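Local coordinates for DUF3829 domain-containing protein (Bacteroides thetaiotaomicron, PDB 3RH3) that is of unknown function but folds as an all-alpha, DUF3829-like protein, probably made as a lipoprotein of the bacterial cell envelope, at residues Y76-P79 with E80-Q83; I177-L180 with Y181-K184; E249-A252 with M253-A256. All coordinates share one frame; numbering follows the deposited sequence.

Interaction 1. Residues Y76-P79 with E80-Q83; sequences YFNP and EVRQ
Asn78 N-caps helix 79-111: its side-chain OD1 accepts the backbone N-H of Val81 at 3.0 Å, nearly straight at the hydrogen (164°) and close to end-on to the amide C=O. The side chain can fold back over the first turn because CG sits between the backbone N and the carbonyl carbon (chi1 69°), and the bond replaces the helical acceptor that an N-terminal N-H lacks. Pro79, without an N-H to satisfy, takes the first helical position. The regular ladder then begins with Arg82 N to Asn78 O and Gln83 N to Pro79 O. Val81 spreads its two methyls to different partners: CG2 lies 3.5 Å from Asn78 OD1, while CG1 packs 3.7 Å from Phe77 CB and meets the ring obliquely. The Phe77 and Val81 side chains cross at about a right angle, and both continue onto Leu146 of helix 115-154, so the apolar side of the cap is pressed against the helical bundle. On the polar side Arg82 runs its CG past Phe77 CB at 3.8 Å, the chain bends beyond CG, and its NE bonds to Pro73 O in the preceding loop. A water in the plane of the guanidinium accepts from Arg82 NH1 and donates to Phe77 O, 2.7 Å from that carbonyl oxygen.

Interaction 2. Residues I177-L180 with Y181-K184; sequences IMNL and YSRK. With EDO (1,2-ethanediol), chain E.
Leu180 and Arg183 lie side by side at the C-terminal end of helix 161-181, where the chain leaves the last turn through an inverse gamma turn centred on Arg183. Leu180 CD2 sits over one face of the guanidinium, offset toward its rim and 3.8 Å from Arg183 CZ. The arginine reaches this methyl by staying extended from CG to NE, back along the helix it has just left. Its NE bonds to Ser133 OG; Glu134 and Asp188 are long, weak ion-pair partners of NH1. Replacing Arg183 by an alanine removes the guanidinium, and is likely to leave Leu180 CD2 without its flat partner and Ser133 OG without this donor. The tight side is the helix end itself: Tyr181 N and Ser182 N each give a 2.8 Å bond, to Ile177 O and Met178 O, and the Ile177, Met178 and Tyr181 side chains pack against Met236 of helix 216-240. Looser links join the polar groups: Asn179 ND2 comes only to 3.7 Å from Arg183 NH2, with amide and guanidinium planes 83° apart, and ethanediol, probably from the crystallisation liquor, gives a weak 3.3 Å bond from its O2 to Asn179 OD1. Ser133 and Gln137 hold that amide. Ser182 OG turns back between its own backbone N and carbonyl carbon (chi1 85°) and donates to Asn179 O at 2.9 Å, tilted 30° from the carbonyl plane.

Interaction 3. Residues E249-A252 with M253-A256; sequences EYQA and MSEA
Two successive turns of the short helix 247-257, near the end of the chain, make this contact, in which one flank of the helix is buried and the other faces outward. Four backbone bonds hold the turns together, from Met253 N to Glu249 O through Ala256 N to Ala252 O. On the buried flank the selenomethionine Met253 folds back along the helix: a turn about the CG-SE bond (chi3 -73°) brings the terminal CE to 3.3 Å from Glu249 O and 4.0 Å from Glu249 CB. The methyl thus lies against the backbone of the preceding turn, while Met236 and Ala239 of helix 216-240 also pack on this side chain. The Glu249 chain bends beyond CG, and OE2 forms salt bridges with both Lys242 and Lys238, which would probably favour its charged form despite its burial. Ser254 OG faces two carbonyl oxygens, 3.1 Å from Gln251 O and 3.2 Å from Tyr250 O. On the outward flank Gln251 sends NE2 toward Glu255 OE2, but the hydrogen bond is weak, being 3.4 Å long with an angle of only 127° at the hydrogen. The two side chains cross obliquely, the amide and carboxylate planes 73° apart. Glu255 is otherwise extended, its CG lying 3.3 Å from Gln251 O. The chemistry implies an unequal division of labour: Met253 packing and the doubly paired Glu249 carboxylate tie the helix to helix 216-240 and the loop that follows it, whereas the Gln251-Glu255 pair probably contributes little to its stability.

Interaction 1 is a surface contact at a helix start, about 28 Å between centres from interaction 2. Interaction 2 is buried at a helix end, and interaction 3, partly buried, lies within a helix, on the far side of the chain's centre from interaction 1. Interactions 2 and 3 touch directly: Tyr181 OH lies 3.3 Å from Glu249 CB, and Met178 CE packs 3.5 Å from Tyr250 CE1, joining helix 161-181 to helix 247-257, while both contacts lean on helix 216-240. Chemistry follows place: an amide cap and a water bridge at the surface, an arginine with a leucine methyl on one face and a hydrogen bond to Ser133 inside, selenomethionine packing between helices.

Interaction 1. Residues Y76-P79 with E80-Q83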
loop_
_atom_site.group_PDB
_atom_site.type_symbol
_atom_site.label_atom_id
_atom_site.label_comp_id
_atom_site.label_asym_id
_atom_site.label_seq_id
_atom_site.Cartn_x
_atom_site.Cartn_y
_atom_site.Cartn_z
ATOM N N TYR A 76 2.624 -12.960 -19.106
ATOM C CA TYR A 76 3.299 -11.662 -19.254
ATOM C C TYR A 76 4.245 -11.503 -18.015
ATOM O O TYR A 76 5.119 -10.640 -18.010
ATOM C CB TYR A 76 2.298 -10.481 -19.404
ATOM C CG TYR A 76 1.043 -10.633 -18.564
ATOM C CD1 TYR A 76 1.017 -10.228 -17.233
ATOM C CD2 TYR A 76 -0.107 -11.211 -19.093
ATOM C CE1 TYR A 76 -0.123 -10.402 -16.445
ATOM C CE2 TYR A 76 -1.252 -11.391 -18.316
ATOM C CZ TYR A 76 -1.248 -11.004 -16.987
ATOM O OH TYR A 76 -2.375 -11.207 -16.229
ATOM N N PHE A 77 4.042 -12.355 -16.970
ATOM C CA PHE A 77 4.884 -12.511 -15.783
ATOM C C PHE A 77 5.600 -13.839 -15.904
ATOM O O PHE A 77 5.024 -14.768 -16.470
ATOM C CB PHE A 77 4.061 -12.494 -14.477
ATOM C CG PHE A 77 3.382 -11.205 -14.086
ATOM C CD1 PHE A 77 4.070 -10.000 -14.111
ATOM C CD2 PHE A 77 2.071 -11.205 -13.620
ATOM C CE1 PHE A 77 3.436 -8.812 -13.729
ATOM C CE2 PHE A 77 1.443 -10.016 -13.242
ATOM C CZ PHE A 77 2.133 -8.837 -13.281
ATOM N N ASN A 78 6.805 -13.972 -15.344
ATOM C CA ASN A 78 7.493 -15.252 -15.393
ATOM C C ASN A 78 6.898 -16.230 -14.317
ATOM O O ASN A 78 6.139 -15.778 -13.453
ATOM C CB ASN A 78 9.014 -15.089 -15.281
ATOM C CG ASN A 78 9.561 -14.638 -13.950
ATOM O OD1 ASN A 78 9.079 -14.990 -12.872
ATOM N ND2 ASN A 78 10.667 -13.941 -14.011
ATOM N N PRO A 79 7.206 -17.559 -14.402
ATOM C CA PRO A 79 6.585 -18.538 -13.489
ATOM C C PRO A 79 6.789 -18.288 -12.010
ATOM O O PRO A 79 5.873 -18.533 -11.234
ATOM C CB PRO A 79 7.226 -19.860 -13.917
ATOM C CG PRO A 79 7.543 -19.668 -15.354
ATOM C CD PRO A 79 7.994 -18.251 -15.453
ATOM N N GLU A 80 7.976 -17.818 -11.609
ATOM C CA GLU A 80 8.275 -17.507 -10.214
ATOM C C GLU A 80 7.357 -16.385 -9.766
ATOM O O GLU A 80 6.689 -16.511 -8.733
ATOM C CB GLU A 80 9.763 -17.136 -10.057
ATOM C CG GLU A 80 10.231 -16.896 -8.630
ATOM C CD GLU A 80 11.688 -16.483 -8.476
ATOM O OE1 GLU A 80 12.268 -15.927 -9.440
ATOM O OE2 GLU A 80 12.249 -16.704 -7.378
ATOM N N VAL A 81 7.237 -15.338 -10.588
ATOM C CA VAL A 81 6.374 -14.190 -10.264
ATOM C C VAL A 81 4.916 -14.637 -10.147
ATOM O O VAL A 81 4.256 -14.252 -9.191
ATOM C CB VAL A 81 6.547 -13.002 -11.249
ATOM C CG1 VAL A 81 5.408 -11.996 -11.113
ATOM C CG2 VAL A 81 7.887 -12.302 -11.016
ATOM N N ARG A 82 4.432 -15.479 -11.084
ATOM C CA ARG A 82 3.051 -15.959 -11.070
ATOM C C ARG A 82 2.772 -16.760 -9.793
ATOM O O ARG A 82 1.754 -16.534 -9.143
ATOM C CB ARG A 82 2.736 -16.801 -12.327
ATOM C CG ARG A 82 2.827 -15.990 -13.586
ATOM C CD ARG A 82 2.904 -16.905 -14.768
ATOM N NE ARG A 82 1.577 -17.382 -15.180
ATOM C CZ ARG A 82 1.357 -18.161 -16.227
ATOM N NH1 ARG A 82 2.367 -18.543 -17.002
ATOM N NH2 ARG A 82 0.130 -18.558 -16.515
ATOM N N GLN A 83 3.687 -17.673 -9.431
ATOM C CA GLN A 83 3.549 -18.474 -8.221
ATOM C C GLN A 83 3.569 -17.595 -6.937
ATOM O O GLN A 83 2.751 -17.806 -6.028
ATOM C CB GLN A 83 4.644 -19.563 -8.173
ATOM C CG GLN A 83 4.484 -20.530 -7.002
ATOM C CD GLN A 83 3.139 -21.225 -6.884
ATOM O OE1 GLN A 83 2.433 -21.507 -7.871
ATOM N NE2 GLN A 83 2.766 -21.547 -5.656
HETATM O O HOH W 1 5.032 -17.452 -17.026
#

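Interaction 2. Residues I177-L180 with Y181-K184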
loop_
_atom_site.group_PDB
_atom_site.type_symbol
_atom_site.label_atom_id
_atom_site.label_comp_id
_atom_site.label_asym_id
_atom_site.label_seq_id
_atom_site.Cartn_x
_atom_site.Cartn_y
_atom_site.Cartn_z
ATOM N N ILE A 177 4.843 3.145 2.996
ATOM C CA ILE A 177 4.999 3.779 4.324
ATOM C C ILE A 177 3.644 3.803 5.062
ATOM O O ILE A 177 3.592 3.493 6.270
ATOM C CB ILE A 177 5.629 5.193 4.230
ATOM C CG1 ILE A 177 7.048 5.107 3.634
ATOM C CG2 ILE A 177 5.684 5.863 5.608
ATOM C CD1 ILE A 177 7.586 6.389 3.060
HETATM N N MSE A 178 2.550 4.163 4.332
HETATM C CA MSE A 178 1.213 4.235 4.925
HETATM C C MSE A 178 0.766 2.850 5.361
HETATM O O MSE A 178 0.212 2.709 6.449
HETATM C CB MSE A 178 0.213 4.879 3.957
HETATM C CG MSE A 178 0.385 6.416 3.910
HETATM SE SE MSE A 178 -0.204 7.221 5.588
HETATM C CE MSE A 178 -2.045 7.332 5.145
ATOM N N ASN A 179 1.066 1.834 4.552
ATOM C CA ASN A 179 0.756 0.443 4.884
ATOM C C ASN A 179 1.472 0.005 6.168
ATOM O O ASN A 179 0.850 -0.626 7.026
ATOM C CB ASN A 179 1.120 -0.496 3.732
ATOM C CG ASN A 179 0.652 -1.914 3.944
ATOM O OD1 ASN A 179 -0.469 -2.175 4.373
ATOM N ND2 ASN A 179 1.521 -2.860 3.722
ATOM N N LEU A 180 2.749 0.370 6.312
ATOM C CA LEU A 180 3.536 0.049 7.502
ATOM C C LEU A 180 3.031 0.802 8.719
ATOM O O LEU A 180 2.998 0.248 9.822
ATOM C CB LEU A 180 5.028 0.341 7.276
ATOM C CG LEU A 180 5.717 -0.621 6.280
ATOM C CD1 LEU A 180 7.008 -0.012 5.723
ATOM C CD2 LEU A 180 5.922 -2.010 6.891
ATOM N N TYR A 181 2.613 2.068 8.520
ATOM C CA TYR A 181 2.079 2.867 9.598
ATOM C C TYR A 181 0.695 2.350 10.043
ATOM O O TYR A 181 0.450 2.274 11.252
ATOM C CB TYR A 181 1.998 4.342 9.193
ATOM C CG TYR A 181 1.423 5.186 10.302
ATOM C CD1 TYR A 181 2.205 5.567 11.395
ATOM C CD2 TYR A 181 0.069 5.521 10.320
ATOM C CE1 TYR A 181 1.646 6.207 12.492
ATOM C CE2 TYR A 181 -0.487 6.219 11.387
ATOM C CZ TYR A 181 0.312 6.585 12.459
ATOM O OH TYR A 181 -0.257 7.218 13.535
ATOM N N SER A 182 -0.186 2.010 9.080
ATOM C CA SER A 182 -1.588 1.594 9.263
ATOM C C SER A 182 -1.823 0.357 10.170
ATOM O O SER A 182 -2.961 -0.054 10.336
ATOM C CB SER A 182 -2.209 1.301 7.897
ATOM O OG SER A 182 -1.977 -0.017 7.409
ATOM N N ARG A 183 -0.779 -0.263 10.683
ATOM C CA ARG A 183 -0.880 -1.477 11.474
ATOM C C ARG A 183 -1.168 -1.131 12.925
ATOM O O ARG A 183 -0.257 -0.948 13.737
ATOM C CB ARG A 183 0.399 -2.320 11.336
ATOM C CG ARG A 183 0.672 -2.729 9.908
ATOM C CD ARG A 183 2.037 -3.318 9.719
ATOM N NE ARG A 183 2.203 -3.626 8.307
ATOM C CZ ARG A 183 3.156 -4.385 7.792
ATOM N NH1 ARG A 183 4.074 -4.936 8.579
ATOM N NH2 ARG A 183 3.192 -4.614 6.487
ATOM N N LYS A 184 -2.451 -1.000 13.227
ATOM C CA LYS A 184 -2.968 -0.728 14.556
ATOM C C LYS A 184 -2.445 -1.798 15.513
ATOM O O LYS A 184 -2.464 -2.976 15.179
ATOM C CB LYS A 184 -4.495 -0.706 14.489
ATOM C CG LYS A 184 -5.215 -0.517 15.788
ATOM C CD LYS A 184 -6.666 -0.172 15.509
ATOM C CE LYS A 184 -7.513 -0.405 16.730
ATOM N NZ LYS A 184 -7.201 0.559 17.810
HETATM C C1 EDO E . -4.877 -4.272 7.072
HETATM O O1 EDO E . -4.429 -5.238 8.035
HETATM C C2 EDO E . -4.163 -4.412 5.730
HETATM O O2 EDO E . -3.324 -3.266 5.514
#

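Interaction 3. Residues E249-A252 with M253-A256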
loop_
_atom_site.group_PDB
_atom_site.type_symbol
_atom_site.label_atom_id
_atom_site.label_comp_id
_atom_site.label_asym_id
_atom_site.label_seq_id
_atom_site.Cartn_x
_atom_site.Cartn_y
_atom_site.Cartn_z
ATOM N N GLU A 249 -4.172 10.297 13.430
ATOM C CA GLU A 249 -3.049 10.578 12.522
ATOM C C GLU A 249 -3.262 9.909 11.185
ATOM O O GLU A 249 -3.012 10.517 10.151
ATOM C CB GLU A 249 -1.709 10.120 13.137
ATOM C CG GLU A 249 -1.239 10.984 14.302
ATOM C CD GLU A 249 -0.418 12.202 13.927
ATOM O OE1 GLU A 249 -0.425 12.597 12.736
ATOM O OE2 GLU A 249 0.252 12.756 14.828
ATOM N N TYR A 250 -3.728 8.668 11.200
ATOM C CA TYR A 250 -3.957 7.891 9.989
ATOM C C TYR A 250 -5.083 8.502 9.144
ATOM O O TYR A 250 -4.909 8.662 7.936
ATOM C CB TYR A 250 -4.246 6.427 10.318
ATOM C CG TYR A 250 -4.301 5.559 9.087
ATOM C CD1 TYR A 250 -3.207 5.467 8.225
ATOM C CD2 TYR A 250 -5.469 4.897 8.731
ATOM C CE1 TYR A 250 -3.275 4.727 7.047
ATOM C CE2 TYR A 250 -5.542 4.138 7.562
ATOM C CZ TYR A 250 -4.441 4.061 6.721
ATOM O OH TYR A 250 -4.482 3.307 5.573
ATOM N N GLN A 251 -6.207 8.850 9.771
ATOM C CA GLN A 251 -7.322 9.480 9.070
ATOM C C GLN A 251 -6.865 10.807 8.436
ATOM O O GLN A 251 -7.059 10.984 7.242
ATOM C CB GLN A 251 -8.538 9.688 9.999
ATOM C CG GLN A 251 -9.440 8.455 10.100
ATOM C CD GLN A 251 -9.895 7.932 8.750
ATOM O OE1 GLN A 251 -9.558 6.809 8.351
ATOM N NE2 GLN A 251 -10.620 8.754 7.992
ATOM N N ALA A 252 -6.171 11.666 9.204
ATOM C CA ALA A 252 -5.642 12.957 8.742
ATOM C C ALA A 252 -4.720 12.802 7.540
ATOM O O ALA A 252 -4.902 13.478 6.526
ATOM C CB ALA A 252 -4.893 13.651 9.863
HETATM N N MSE A 253 -3.716 11.924 7.660
HETATM C CA MSE A 253 -2.757 11.720 6.599
HETATM C C MSE A 253 -3.372 11.038 5.386
HETATM O O MSE A 253 -2.965 11.350 4.262
HETATM C CB MSE A 253 -1.577 10.909 7.114
HETATM C CG MSE A 253 -0.613 11.731 7.982
HETATM SE SE MSE A 253 0.964 10.639 8.323
HETATM C CE MSE A 253 0.017 9.402 9.647
ATOM N N SER A 254 -4.310 10.100 5.584
ATOM C CA SER A 254 -4.904 9.414 4.427
ATOM C C SER A 254 -5.777 10.381 3.636
ATOM O O SER A 254 -5.717 10.382 2.425
ATOM C CB SER A 254 -5.670 8.154 4.833
ATOM O OG SER A 254 -6.889 8.449 5.484
ATOM N N GLU A 255 -6.454 11.280 4.314
ATOM C CA GLU A 255 -7.286 12.319 3.682
ATOM C C GLU A 255 -6.430 13.367 2.975
ATOM O O GLU A 255 -6.738 13.709 1.838
ATOM C CB GLU A 255 -8.202 13.002 4.698
ATOM C CG GLU A 255 -9.325 12.109 5.199
ATOM C CD GLU A 255 -10.160 12.708 6.316
ATOM O OE1 GLU A 255 -10.088 13.942 6.525
ATOM O OE2 GLU A 255 -10.889 11.941 6.984
ATOM N N ALA A 256 -5.319 13.804 3.616
ATOM C CA ALA A 256 -4.434 14.838 3.091
ATOM C C ALA A 256 -3.639 14.417 1.861
ATOM O O ALA A 256 -3.269 15.282 1.063
ATOM C CB ALA A 256 -3.467 15.296 4.174
#